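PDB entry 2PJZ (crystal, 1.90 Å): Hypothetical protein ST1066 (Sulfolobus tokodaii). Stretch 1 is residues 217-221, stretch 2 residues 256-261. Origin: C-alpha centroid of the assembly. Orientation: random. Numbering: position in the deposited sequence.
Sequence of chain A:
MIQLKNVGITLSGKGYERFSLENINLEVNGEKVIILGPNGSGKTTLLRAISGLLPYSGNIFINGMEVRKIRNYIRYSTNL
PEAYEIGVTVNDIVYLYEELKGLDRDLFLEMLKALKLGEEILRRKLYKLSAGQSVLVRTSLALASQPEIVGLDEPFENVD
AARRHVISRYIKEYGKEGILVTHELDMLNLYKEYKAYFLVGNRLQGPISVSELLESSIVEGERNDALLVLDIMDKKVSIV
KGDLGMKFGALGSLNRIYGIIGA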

# COMPACT_ATOMS: atom_id res chain seq x y z
N SER A 217 4.78 -12.60 18.73
CA SER A 217 4.02 -12.00 19.82
C SER A 217 4.45 -10.56 19.97
O SER A 217 5.56 -10.21 19.61
N ILE A 218 3.58 -9.73 20.50
CA ILE A 218 3.94 -8.33 20.68
C ILE A 218 3.92 -7.96 22.16
O ILE A 218 2.94 -8.24 22.86
N VAL A 219 5.01 -7.36 22.64
CA VAL A 219 5.14 -7.02 24.06
C VAL A 219 5.71 -5.63 24.31
O VAL A 219 6.51 -5.13 23.53
N GLU A 220 5.30 -5.01 25.43
CA GLU A 220 5.90 -3.77 25.90
C GLU A 220 7.35 -4.02 26.27
O GLU A 220 7.69 -5.11 26.74
N GLY A 221 8.20 -3.02 26.04
CA GLY A 221 9.62 -3.08 26.39
C GLY A 221 10.53 -3.51 25.25
O GLY A 221 10.07 -4.08 24.26
N ARG A 256 -4.34 -1.26 18.51
CA ARG A 256 -4.07 -1.96 19.74
C ARG A 256 -2.60 -2.02 20.13
O ARG A 256 -2.27 -2.29 21.28
N ILE A 257 -1.71 -1.69 19.19
CA ILE A 257 -0.31 -1.47 19.52
C ILE A 257 -0.14 -0.33 20.54
O ILE A 257 0.70 -0.41 21.45
N TYR A 258 -0.94 0.72 20.39
CA TYR A 258 -0.91 1.82 21.36
C TYR A 258 -1.48 1.35 22.70
O TYR A 258 -0.96 1.70 23.75
N GLY A 259 -2.54 0.56 22.61
CA GLY A 259 -3.27 0.04 23.77
C GLY A 259 -2.46 -0.91 24.62
O GLY A 259 -2.40 -0.75 25.84
N ILE A 260 -1.82 -1.91 24.00
CA ILE A 260 -1.02 -2.84 24.82
C ILE A 260 -0.02 -2.08 25.70
O ILE A 260 0.37 -2.58 26.76
N ILE A 261 0.36 -0.86 25.30
CA ILE A 261 1.28 -0.05 26.11
C ILE A 261 0.59 1.05 26.94
O ILE A 261 1.24 1.89 27.58

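A short helix can be seated against a strand largely by aliphatic packing, and the pairing of residues 217-221 with residues 256-261 in ST1066 is a compact example. The axes of the strand and the helix approach to 9.0 Å and run at 47° to one another. No hydrogen bond crosses between the two stretches, and the 252 Å² buried between them is the product of van der Waals packing.

The apolar side-chain contacts centre on Ile218, whose CA-to-CB bond points toward the helix. Its t,t rotamer extends the CD1 methyl to Ile257, where Ile218 CD1 lies 4.2 Å from Ile257 CG1. Ile257 leaves its backbone sideways to the strand, in the m,t conformation, and it is its CG1 that comes closest to Ile218. The same strand residue also meets a residue three positions further along the helix: Ile218 CG1 is 4.4 Å from Ile260 CD1. Residues three apart on a helix lie on roughly the same face, so one isoleucine can pack against both. Val219, next along the strand, illustrates the alternation expected of extended chain: its CA-to-CB bond points away from the helix, with chi1 in the m well.

A second kind of contact sets a side chain against backbone. Ile260 points toward the strand with chi1 p and chi2 at 130°, between the usual wells, and its CD1 methyl rests along the main chain, with Ile260 CD1 4.1 Å from Ile218 O, 3.9 Å from Val219 C and 3.8 Å from Glu220 N. Val219 therefore takes part chiefly through its backbone, in keeping with a CA-to-CB bond that points away from the helix. Within the helical stretch, the bond from Ile260 N to Arg256 O, 2.8 Å long, helps hold the turn that carries this isoleucine.

The third kind joins a charged residue to the apolar layer through its methylenes. Glu220 projects sideways, with chi1 and chi2 both t, and Glu220 CG lies 3.7 Å from Ile261 CG2. The backbones are near here: Glu220 CA and Ile261 CA are 5.9 Å apart. Ile261 adopts a p,t rotamer; it too starts sideways, but the end of its side chain leads away from the strand, while the CG2 branch meets the glutamate. The carboxylate has no polar partner across the interface; Glu220 OE2 is hydrogen-bonded elsewhere in the structure, as is Ser217 OG.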

# COMPACT_ATOMS: atom_id res chain seq x y z
CB SER A 217 4.27 -12.75 21.14
OG SER A 217 3.81 -14.09 21.06
CB ILE A 218 3.04 -7.42 19.80
CG1 ILE A 218 3.63 -6.02 19.68
CG2 ILE A 218 1.58 -7.42 20.27
CD1 ILE A 218 3.28 -5.32 18.39
CB VAL A 219 6.00 -8.07 24.84
CG1 VAL A 219 5.47 -9.47 24.61
CG2 VAL A 219 7.47 -7.97 24.46
CB GLU A 220 5.14 -3.25 27.12
CG GLU A 220 5.33 -1.77 27.39
CD GLU A 220 4.59 -1.30 28.63
OE1 GLU A 220 3.70 -2.03 29.13
OE2 GLU A 220 4.89 -0.19 29.11
CB ARG A 256 -4.80 -3.31 19.74
CG ARG A 256 -6.27 -3.10 19.38
CD ARG A 256 -7.26 -3.95 20.14
NE ARG A 256 -8.62 -3.63 19.68
CZ ARG A 256 -9.33 -4.41 18.88
NH1 ARG A 256 -8.82 -5.56 18.46
NH2 ARG A 256 -10.56 -4.06 18.51
CB ILE A 257 0.54 -1.14 18.26
CG1 ILE A 257 0.51 -2.32 17.27
CG2 ILE A 257 1.95 -0.82 18.65
CD1 ILE A 257 1.28 -2.02 15.92
CB TYR A 258 -1.74 2.99 20.84
CG TYR A 258 -1.20 3.57 19.56
CD1 TYR A 258 0.09 4.09 19.52
CD2 TYR A 258 -1.98 3.62 18.40
CE1 TYR A 258 0.59 4.64 18.36
CE2 TYR A 258 -1.47 4.18 17.23
CZ TYR A 258 -0.18 4.68 17.23
OH TYR A 258 0.36 5.24 16.10
CB ILE A 260 -0.30 -3.97 24.01
CG1 ILE A 260 0.91 -3.42 23.24
CG2 ILE A 260 -1.31 -4.74 23.14
CD1 ILE A 260 2.17 -4.23 23.46
CB ILE A 261 2.44 0.51 25.26
CG1 ILE A 261 1.94 1.51 24.21
CG2 ILE A 261 3.18 -0.65 24.59
CD1 ILE A 261 3.06 2.11 23.37